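Local coordinates for 3-oxoacyl-[acyl-carrier-protein] synthase 3 (Micrococcus luteus NCTC 2665, PDB 4EWP) that probably catalyses the first condensation of fatty acid synthesis, adding two carbons from malonyl-ACP to an acetyl-CoA starter as a homodimer, at residues P183-G194 with G339-R348; F244-A255 with R280-L289. All blocks are in the same frame, centred on the assembly; numbering follows the deposited sequence.

Interaction 1: residues P183-G194 with G339-R348; sequences PGISPSVWGSDG and GLVYGAQVVR
Y342 lays its ring over G191 on the antiparallel strand, an aromatic rescue of glycine within a backbone hydrogen-bonded pair. Its CG stands between the backbone N and the carbonyl carbon (chi1 59°), which swings the ring across to the other strand. G191 CA comes 3.8 Å from the ring centroid in a CH-pi contact, and G191 N lies over the same ring near its rim, 3.2 Å from CE2. A beta carbon on G191 would run into Y342 OH. Putting an alanine at Y342 would probably uncover G191 and leave M251, its packing neighbour, facing a gap. One step along, the non-hydrogen-bonded pair W190 and G343 closes tightly: W190 CB sits 3.6 Å from G343 CA, while the indole leads away to meet Y128 edge-to-face.

Between V189 and I185 the register shifts by one residue, and serine hydroxyls supplement the backbone bonds. S186 OG accepts V346 N at 2.7 Å, and S186 N donates to V346 O. S188 OG receives Q345 NE2 at 2.8 Å, in the amide plane and nearly straight (166°). The bend of Q345 at chi2 (96°) turns this amide toward the serine; its other bonds, to C127 O and Q333 NE2, fix the rotation. At the far end R348 N binds G184 O at 2.9 Å, and a water bridges that oxygen to R348 O.

Within this chain strand 189-192 is outermost in the C-terminal sheet of the thiolase fold, with 341-348 joining it to strand 330-337. V189 and Y342 share a face and touch helix 240-262; on the other, W190 and V341 meet helix 125-138, while S192 bonds to the second subunit through its backbone and through OG to A114 O.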
loop_
_atom_site.group_PDB
_atom_site.type_symbol
_atom_site.label_atom_id
_atom_site.label_comp_id
_atom_site.label_asym_id
_atom_site.label_seq_id
_atom_site.Cartn_x
_atom_site.Cartn_y
_atom_site.Cartn_z
ATOM N N PRO A 183 17.327 14.826 15.906
ATOM C CA PRO A 183 16.788 14.740 14.542
ATOM C C PRO A 183 17.702 13.924 13.630
ATOM O O PRO A 183 18.848 14.312 13.424
ATOM C CB PRO A 183 16.792 16.199 14.075
ATOM C CG PRO A 183 16.742 17.002 15.325
ATOM C CD PRO A 183 17.509 16.219 16.347
ATOM N N GLY A 184 17.200 12.818 13.094
ATOM C CA GLY A 184 17.970 11.993 12.176
ATOM C C GLY A 184 17.347 11.876 10.796
ATOM O O GLY A 184 17.980 11.358 9.870
ATOM N N ILE A 185 16.116 12.370 10.656
ATOM C CA ILE A 185 15.402 12.353 9.373
ATOM C C ILE A 185 14.750 13.716 9.127
ATOM O O ILE A 185 13.892 14.162 9.896
ATOM C CB ILE A 185 14.311 11.258 9.359
ATOM C CG1 ILE A 185 14.908 9.888 9.691
ATOM C CG2 ILE A 185 13.581 11.212 8.027
ATOM C CD1 ILE A 185 13.893 8.755 9.674
ATOM N N SER A 186 15.163 14.385 8.063
ATOM C CA SER A 186 14.647 15.714 7.752
ATOM C C SER A 186 13.230 15.620 7.178
ATOM O O SER A 186 12.807 14.543 6.752
ATOM C CB SER A 186 15.572 16.420 6.759
ATOM O OG SER A 186 15.390 15.907 5.448
ATOM N N PRO A 187 12.500 16.749 7.161
ATOM C CA PRO A 187 11.091 16.725 6.729
ATOM C C PRO A 187 10.960 16.216 5.309
ATOM O O PRO A 187 11.660 16.696 4.409
ATOM C CB PRO A 187 10.658 18.199 6.802
ATOM C CG PRO A 187 11.642 18.844 7.770
ATOM C CD PRO A 187 12.944 18.093 7.582
ATOM N N SER A 188 10.073 15.249 5.102
ATOM C CA SER A 188 9.948 14.658 3.779
ATOM C C SER A 188 9.467 15.661 2.738
ATOM O O SER A 188 8.613 16.501 3.009
ATOM C CB SER A 188 9.024 13.443 3.810
ATOM O OG SER A 188 9.680 12.335 4.406
ATOM N N VAL A 189 10.046 15.568 1.547
ATOM C CA VAL A 189 9.549 16.277 0.371
ATOM C C VAL A 189 9.059 15.209 -0.616
ATOM O O VAL A 189 9.855 14.490 -1.230
ATOM C CB VAL A 189 10.644 17.146 -0.279
ATOM C CG1 VAL A 189 10.091 17.849 -1.532
ATOM C CG2 VAL A 189 11.168 18.168 0.737
ATOM N N TRP A 190 7.746 15.058 -0.718
ATOM C CA TRP A 190 7.218 13.952 -1.484
ATOM C C TRP A 190 5.941 14.385 -2.181
ATOM O O TRP A 190 5.250 15.313 -1.731
ATOM C CB TRP A 190 7.044 12.684 -0.618
ATOM C CG TRP A 190 6.153 12.837 0.616
ATOM C CD1 TRP A 190 5.933 13.970 1.335
ATOM C CD2 TRP A 190 5.374 11.808 1.244
ATOM N NE1 TRP A 190 5.057 13.719 2.370
ATOM C CE2 TRP A 190 4.703 12.397 2.338
ATOM C CE3 TRP A 190 5.180 10.448 0.988
ATOM C CZ2 TRP A 190 3.855 11.670 3.183
ATOM C CZ3 TRP A 190 4.328 9.725 1.819
ATOM C CH2 TRP A 190 3.676 10.337 2.905
ATOM N N GLY A 191 5.642 13.742 -3.301
ATOM C CA GLY A 191 4.512 14.177 -4.104
ATOM C C GLY A 191 4.174 13.229 -5.227
ATOM O O GLY A 191 4.732 12.131 -5.333
ATOM N N SER A 192 3.257 13.673 -6.080
ATOM C CA SER A 192 2.731 12.851 -7.151
ATOM C C SER A 192 2.355 13.747 -8.319
ATOM O O SER A 192 2.107 14.940 -8.154
ATOM C CB SER A 192 1.475 12.106 -6.682
ATOM O OG SER A 192 0.361 12.998 -6.621
ATOM N N ASP A 193 2.311 13.167 -9.506
ATOM C CA ASP A 193 1.648 13.828 -10.622
ATOM C C ASP A 193 0.928 12.788 -11.441
ATOM O O ASP A 193 1.481 12.236 -12.397
ATOM C CB ASP A 193 2.620 14.617 -11.502
ATOM C CG ASP A 193 1.907 15.339 -12.641
ATOM O OD1 ASP A 193 0.663 15.235 -12.740
ATOM O OD2 ASP A 193 2.586 16.006 -13.443
ATOM N N GLY A 194 -0.309 12.507 -11.047
ATOM C CA GLY A 194 -1.111 11.511 -11.723
ATOM C C GLY A 194 -1.464 11.891 -13.150
ATOM O O GLY A 194 -1.944 11.048 -13.914
ATOM N N GLY A 339 3.626 6.751 -11.634
ATOM C CA GLY A 339 2.613 7.470 -10.883
ATOM C C GLY A 339 2.107 8.715 -11.584
ATOM O O GLY A 339 0.924 8.798 -11.937
ATOM N N LEU A 340 2.988 9.698 -11.778
ATOM C CA LEU A 340 4.358 9.642 -11.295
ATOM C C LEU A 340 4.376 9.985 -9.798
ATOM O O LEU A 340 3.529 10.737 -9.321
ATOM C CB LEU A 340 5.209 10.638 -12.085
ATOM C CG LEU A 340 5.487 10.348 -13.573
ATOM C CD1 LEU A 340 5.998 11.589 -14.313
ATOM C CD2 LEU A 340 6.482 9.205 -13.713
ATOM N N VAL A 341 5.323 9.416 -9.060
ATOM C CA VAL A 341 5.495 9.753 -7.648
ATOM C C VAL A 341 6.973 9.937 -7.299
ATOM O O VAL A 341 7.853 9.393 -7.971
ATOM C CB VAL A 341 4.869 8.695 -6.702
ATOM C CG1 VAL A 341 3.350 8.653 -6.867
ATOM C CG2 VAL A 341 5.499 7.311 -6.929
ATOM N N TYR A 342 7.233 10.700 -6.239
ATOM C CA TYR A 342 8.590 10.930 -5.756
ATOM C C TYR A 342 8.623 11.191 -4.249
ATOM O O TYR A 342 7.648 11.660 -3.673
ATOM C CB TYR A 342 9.199 12.130 -6.466
ATOM C CG TYR A 342 8.416 13.413 -6.285
ATOM C CD1 TYR A 342 7.503 13.841 -7.243
ATOM C CD2 TYR A 342 8.590 14.197 -5.154
ATOM C CE1 TYR A 342 6.792 15.023 -7.082
ATOM C CE2 TYR A 342 7.886 15.372 -4.983
ATOM C CZ TYR A 342 6.987 15.778 -5.948
ATOM O OH TYR A 342 6.292 16.954 -5.766
ATOM N N GLY A 343 9.764 10.918 -3.629
ATOM C CA GLY A 343 9.955 11.208 -2.219
ATOM C C GLY A 343 11.431 11.428 -1.907
ATOM O O GLY A 343 12.299 10.756 -2.487
ATOM N N ALA A 344 11.716 12.373 -1.007
ATOM C CA ALA A 344 13.088 12.678 -0.625
ATOM C C ALA A 344 13.230 13.083 0.840
ATOM O O ALA A 344 12.334 13.717 1.407
ATOM C CB ALA A 344 13.662 13.786 -1.526
ATOM N N GLN A 345 14.381 12.746 1.423
ATOM C CA GLN A 345 14.749 13.155 2.779
ATOM C C GLN A 345 16.252 13.306 2.892
ATOM O O GLN A 345 17.012 12.665 2.163
ATOM C CB GLN A 345 14.336 12.098 3.814
ATOM C CG GLN A 345 12.880 11.810 3.895
ATOM C CD GLN A 345 12.475 10.601 3.074
ATOM O OE1 GLN A 345 13.311 9.897 2.501
ATOM N NE2 GLN A 345 11.177 10.349 3.021
ATOM N N VAL A 346 16.690 14.122 3.835
ATOM C CA VAL A 346 18.071 14.039 4.281
ATOM C C VAL A 346 18.091 13.171 5.541
ATOM O O VAL A 346 17.262 13.339 6.454
ATOM C CB VAL A 346 18.676 15.420 4.535
ATOM C CG1 VAL A 346 20.047 15.288 5.177
ATOM C CG2 VAL A 346 18.759 16.208 3.206
ATOM N N VAL A 347 18.994 12.203 5.570
ATOM C CA VAL A 347 19.045 11.291 6.698
ATOM C C VAL A 347 20.454 11.180 7.254
ATOM O O VAL A 347 21.423 11.252 6.515
ATOM C CB VAL A 347 18.525 9.880 6.341
ATOM C CG1 VAL A 347 17.064 9.940 5.865
ATOM C CG2 VAL A 347 19.424 9.208 5.309
ATOM N N ARG A 348 20.548 11.032 8.572
ATOM C CA ARG A 348 21.802 10.707 9.235
ATOM C C ARG A 348 22.049 9.206 9.087
ATOM O O ARG A 348 21.271 8.393 9.584
ATOM C CB ARG A 348 21.695 11.082 10.706
ATOM C CG ARG A 348 22.999 11.001 11.469
ATOM C CD ARG A 348 23.128 12.169 12.421
ATOM N NE ARG A 348 24.060 13.156 11.888
ATOM C CZ ARG A 348 23.824 14.464 11.830
ATOM N NH1 ARG A 348 22.672 14.955 12.280
ATOM N NH2 ARG A 348 24.742 15.278 11.320
HETATM O O HOH W 1 18.687 8.694 10.123
#

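Interaction 2: residues F244-A255 with R280-L289; sequences FRWAVWSMAKVA and RIIDEFAKQL
Helices 244-255 and 280-288 run in the same general direction, closest where V248 meets F285, their axes 9.0 Å apart and crossing at -31°. They belong to the helical layer on the C-terminal sheet of the thiolase fold, and are locked knob-into-hole: F285 enters the space among A247, M251, A252 and A255. Its CZ reaches M251 CB at 3.7 Å, and A255 CB lies at the ring edge, near its plane; F272 meets the same ring edge-to-face. A wider pi-type turn at 246-250 leaves W246 O accepting from both S250 N and M251 N.

Toward the predicted active-site residues H275 and N306, I281 CD1 presses on A247 CB at 3.5 Å, tighter than usual carbon contact. F244 extends to R280, its CG trans to the main-chain nitrogen (chi1 180°), and puts CZ over the centre of the guanidinium, the two planes tilted by 57°. R280, last residue of the predicted ACP-binding region, is poorly ordered, although it forms a salt bridge with E284 one turn on.

V248 CG1 lies over the centre of the W249 ring and, on another flank, touches E284 CG at 3.6 Å. Farther out, A252 CB touches Q288 CG at 3.6 Å, and the Q288 amide stands steeply to the indole, its OE1 meeting W249 CZ3 at the ring edge, 3.2 Å away.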
loop_
_atom_site.group_PDB
_atom_site.type_symbol
_atom_site.label_atom_id
_atom_site.label_comp_id
_atom_site.label_asym_id
_atom_site.label_seq_id
_atom_site.Cartn_x
_atom_site.Cartn_y
_atom_site.Cartn_z
ATOM N N PHE A 244 13.705 10.536 -18.400
ATOM C CA PHE A 244 14.983 11.241 -18.225
ATOM C C PHE A 244 14.795 12.732 -17.936
ATOM O O PHE A 244 15.369 13.263 -16.981
ATOM C CB PHE A 244 15.900 11.058 -19.438
ATOM C CG PHE A 244 17.228 11.768 -19.302
ATOM C CD1 PHE A 244 18.319 11.128 -18.717
ATOM C CD2 PHE A 244 17.381 13.081 -19.739
ATOM C CE1 PHE A 244 19.543 11.783 -18.585
ATOM C CE2 PHE A 244 18.596 13.739 -19.602
ATOM C CZ PHE A 244 19.682 13.085 -19.027
ATOM N N ARG A 245 14.003 13.411 -18.763
ATOM C CA ARG A 245 13.754 14.839 -18.567
ATOM C C ARG A 245 13.171 15.126 -17.189
ATOM O O ARG A 245 13.559 16.087 -16.523
ATOM C CB ARG A 245 12.838 15.404 -19.656
ATOM C CG ARG A 245 13.543 15.628 -20.962
ATOM C CD ARG A 245 12.685 16.389 -21.948
ATOM N NE ARG A 245 11.485 15.653 -22.304
ATOM C CZ ARG A 245 11.404 14.815 -23.328
ATOM N NH1 ARG A 245 12.453 14.597 -24.097
ATOM N NH2 ARG A 245 10.270 14.186 -23.581
ATOM N N TRP A 246 12.244 14.284 -16.756
ATOM C CA TRP A 246 11.618 14.458 -15.444
ATOM C C TRP A 246 12.591 14.058 -14.325
ATOM O O TRP A 246 12.858 14.828 -13.396
ATOM C CB TRP A 246 10.312 13.639 -15.395
ATOM C CG TRP A 246 9.614 13.596 -14.075
ATOM C CD1 TRP A 246 8.848 14.580 -13.524
ATOM C CD2 TRP A 246 9.581 12.494 -13.147
ATOM N NE1 TRP A 246 8.360 14.170 -12.303
ATOM C CE2 TRP A 246 8.796 12.895 -12.051
ATOM C CE3 TRP A 246 10.140 11.213 -13.143
ATOM C CZ2 TRP A 246 8.561 12.066 -10.961
ATOM C CZ3 TRP A 246 9.915 10.393 -12.064
ATOM C CH2 TRP A 246 9.122 10.817 -10.988
ATOM N N ALA A 247 13.131 12.851 -14.438
ATOM C CA ALA A 247 14.019 12.283 -13.422
ATOM C C ALA A 247 15.151 13.213 -13.010
ATOM O O ALA A 247 15.553 13.242 -11.844
ATOM C CB ALA A 247 14.600 10.966 -13.915
ATOM N N VAL A 248 15.690 13.940 -13.982
ATOM C CA VAL A 248 16.846 14.794 -13.752
ATOM C C VAL A 248 16.446 16.225 -13.409
ATOM O O VAL A 248 16.774 16.716 -12.339
ATOM C CB VAL A 248 17.777 14.826 -14.991
ATOM C CG1 VAL A 248 18.881 15.857 -14.801
ATOM C CG2 VAL A 248 18.361 13.446 -15.251
ATOM N N TRP A 249 15.732 16.885 -14.318
ATOM C CA TRP A 249 15.467 18.318 -14.197
ATOM C C TRP A 249 14.314 18.653 -13.252
ATOM O O TRP A 249 14.281 19.740 -12.674
ATOM C CB TRP A 249 15.233 18.916 -15.583
ATOM C CG TRP A 249 16.234 18.382 -16.562
ATOM C CD1 TRP A 249 16.018 17.442 -17.527
ATOM C CD2 TRP A 249 17.620 18.701 -16.620
ATOM N NE1 TRP A 249 17.180 17.175 -18.201
ATOM C CE2 TRP A 249 18.183 17.934 -17.661
ATOM C CE3 TRP A 249 18.445 19.569 -15.901
ATOM C CZ2 TRP A 249 19.529 18.009 -18.003
ATOM C CZ3 TRP A 249 19.777 19.645 -16.243
ATOM C CH2 TRP A 249 20.307 18.868 -17.286
ATOM N N SER A 250 13.377 17.724 -13.076
ATOM C CA SER A 250 12.310 17.935 -12.107
ATOM C C SER A 250 12.728 17.503 -10.699
ATOM O O SER A 250 12.545 18.238 -9.726
ATOM C CB SER A 250 11.034 17.212 -12.542
ATOM O OG SER A 250 10.378 17.957 -13.551
ATOM N N MET A 251 13.298 16.311 -10.598
ATOM C CA MET A 251 13.764 15.810 -9.323
ATOM C C MET A 251 14.893 16.657 -8.737
ATOM O O MET A 251 15.055 16.717 -7.526
ATOM C CB MET A 251 14.160 14.342 -9.433
ATOM C CG MET A 251 12.960 13.424 -9.714
ATOM S SD MET A 251 11.629 13.504 -8.479
ATOM C CE MET A 251 10.485 14.689 -9.186
ATOM N N ALA A 252 15.660 17.335 -9.576
ATOM C CA ALA A 252 16.710 18.181 -9.033
ATOM C C ALA A 252 16.083 19.288 -8.184
ATOM O O ALA A 252 16.646 19.696 -7.177
ATOM C CB ALA A 252 17.596 18.748 -10.127
ATOM N N LYS A 253 14.900 19.748 -8.566
ATOM C CA LYS A 253 14.210 20.784 -7.797
ATOM C C LYS A 253 13.719 20.199 -6.481
ATOM O O LYS A 253 13.781 20.854 -5.439
ATOM C CB LYS A 253 13.038 21.367 -8.590
ATOM C CG LYS A 253 13.424 21.817 -9.996
ATOM C CD LYS A 253 12.275 22.525 -10.708
ATOM C CE LYS A 253 12.657 22.888 -12.134
ATOM N NZ LYS A 253 11.622 23.744 -12.769
ATOM N N VAL A 254 13.236 18.959 -6.534
ATOM C CA VAL A 254 12.802 18.264 -5.330
ATOM C C VAL A 254 13.994 18.113 -4.367
ATOM O O VAL A 254 13.896 18.407 -3.171
ATOM C CB VAL A 254 12.192 16.878 -5.666
ATOM C CG1 VAL A 254 11.860 16.088 -4.386
ATOM C CG2 VAL A 254 10.951 17.034 -6.552
ATOM N N ALA A 255 15.128 17.675 -4.894
ATOM C CA ALA A 255 16.309 17.502 -4.052
ATOM C C ALA A 255 16.735 18.819 -3.390
ATOM O O ALA A 255 17.045 18.861 -2.197
ATOM C CB ALA A 255 17.453 16.905 -4.858
ATOM N N ARG A 280 23.147 7.331 -16.385
ATOM C CA ARG A 280 23.030 8.630 -17.038
ATOM C C ARG A 280 22.188 9.595 -16.192
ATOM O O ARG A 280 22.544 10.768 -16.012
ATOM C CB ARG A 280 22.452 8.446 -18.443
ATOM C CG ARG A 280 22.094 9.736 -19.150
ATOM C CD ARG A 280 23.312 10.649 -19.308
ATOM N NE ARG A 280 23.008 11.859 -20.079
ATOM C CZ ARG A 280 23.119 13.096 -19.600
ATOM N NH1 ARG A 280 23.540 13.283 -18.357
ATOM N NH2 ARG A 280 22.822 14.146 -20.356
ATOM N N ILE A 281 21.072 9.101 -15.658
ATOM C CA ILE A 281 20.277 9.932 -14.755
ATOM C C ILE A 281 21.072 10.313 -13.492
ATOM O O ILE A 281 21.092 11.478 -13.082
ATOM C CB ILE A 281 18.956 9.265 -14.362
ATOM C CG1 ILE A 281 17.983 9.303 -15.546
ATOM C CG2 ILE A 281 18.358 9.970 -13.153
ATOM C CD1 ILE A 281 16.692 8.542 -15.322
ATOM N N ILE A 282 21.721 9.325 -12.877
ATOM C CA ILE A 282 22.513 9.567 -11.674
ATOM C C ILE A 282 23.581 10.643 -11.905
ATOM O O ILE A 282 23.688 11.591 -11.121
ATOM C CB ILE A 282 23.194 8.282 -11.168
ATOM C CG1 ILE A 282 22.160 7.222 -10.791
ATOM C CG2 ILE A 282 24.087 8.586 -9.964
ATOM C CD1 ILE A 282 22.800 5.893 -10.397
ATOM N N ASP A 283 24.378 10.491 -12.965
ATOM C CA ASP A 283 25.429 11.469 -13.263
ATOM C C ASP A 283 24.888 12.891 -13.443
ATOM O O ASP A 283 25.378 13.831 -12.823
ATOM C CB ASP A 283 26.202 11.078 -14.522
ATOM C CG ASP A 283 26.962 9.782 -14.365
ATOM O OD1 ASP A 283 27.089 9.311 -13.224
ATOM O OD2 ASP A 283 27.438 9.242 -15.385
ATOM N N GLU A 284 23.877 13.040 -14.297
ATOM C CA GLU A 284 23.346 14.351 -14.639
ATOM C C GLU A 284 22.733 14.997 -13.398
ATOM O O GLU A 284 22.858 16.210 -13.176
ATOM C CB GLU A 284 22.315 14.220 -15.762
ATOM C CG GLU A 284 21.997 15.514 -16.480
ATOM C CD GLU A 284 23.240 16.249 -16.938
ATOM O OE1 GLU A 284 24.005 15.689 -17.751
ATOM O OE2 GLU A 284 23.452 17.390 -16.474
ATOM N N PHE A 285 22.092 14.159 -12.587
ATOM C CA PHE A 285 21.524 14.556 -11.304
ATOM C C PHE A 285 22.608 15.117 -10.359
ATOM O O PHE A 285 22.508 16.242 -9.862
ATOM C CB PHE A 285 20.846 13.327 -10.691
ATOM C CG PHE A 285 19.719 13.640 -9.764
ATOM C CD1 PHE A 285 18.712 12.708 -9.554
ATOM C CD2 PHE A 285 19.667 14.845 -9.085
ATOM C CE1 PHE A 285 17.663 12.974 -8.691
ATOM C CE2 PHE A 285 18.624 15.123 -8.215
ATOM C CZ PHE A 285 17.619 14.186 -8.018
ATOM N N ALA A 286 23.655 14.333 -10.132
ATOM C CA ALA A 286 24.770 14.765 -9.296
ATOM C C ALA A 286 25.366 16.081 -9.780
ATOM O O ALA A 286 25.718 16.941 -8.976
ATOM C CB ALA A 286 25.851 13.671 -9.241
ATOM N N LYS A 287 25.488 16.243 -11.096
ATOM C CA LYS A 287 26.040 17.478 -11.642
ATOM C C LYS A 287 25.125 18.657 -11.317
ATOM O O LYS A 287 25.581 19.755 -10.994
ATOM C CB LYS A 287 26.222 17.354 -13.154
ATOM C CG LYS A 287 26.599 18.660 -13.850
ATOM C CD LYS A 287 26.821 18.456 -15.352
ATOM C CE LYS A 287 26.956 19.797 -16.086
ATOM N NZ LYS A 287 27.329 19.632 -17.524
ATOM N N GLN A 288 23.821 18.426 -11.396
ATOM C CA GLN A 288 22.862 19.512 -11.234
ATOM C C GLN A 288 22.862 20.030 -9.774
ATOM O O GLN A 288 22.664 21.228 -9.506
ATOM C CB GLN A 288 21.479 19.039 -11.693
ATOM C CG GLN A 288 20.457 20.150 -11.879
ATOM C CD GLN A 288 20.823 21.128 -12.988
ATOM O OE1 GLN A 288 21.630 20.819 -13.870
ATOM N NE2 GLN A 288 20.225 22.320 -12.945
ATOM N N LEU A 289 23.134 19.123 -8.838
ATOM C CA LEU A 289 23.182 19.471 -7.419
ATOM C C LEU A 289 24.467 20.161 -6.984
ATOM O O LEU A 289 24.615 20.512 -5.813
ATOM C CB LEU A 289 22.965 18.235 -6.558
ATOM C CG LEU A 289 21.567 17.639 -6.670
ATOM C CD1 LEU A 289 21.389 16.494 -5.682
ATOM C CD2 LEU A 289 20.539 18.726 -6.433
#

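Overall arrangement
Interaction 1 builds the sheet and interaction 2 part of the helix layer on it. The two touch directly: Y342 CB lies 3.4 Å from M251 SD, and V189 CG1 packs on V254 CG1 at 3.8 Å. Helix 240-262 thus packs on both strands and on helix 279-288, M251 touching both Y342 and F285. Chemistry follows position. Strand pairing relies on backbone and serine hydrogen bonds, is largely buried and is reached by the second subunit; the helix pair is held by apolar packing inside, grading into charged and amide groups toward its solvent-facing edge, untouched by the other chain. The centres of interactions 1 and 2 are about 15 Å apart.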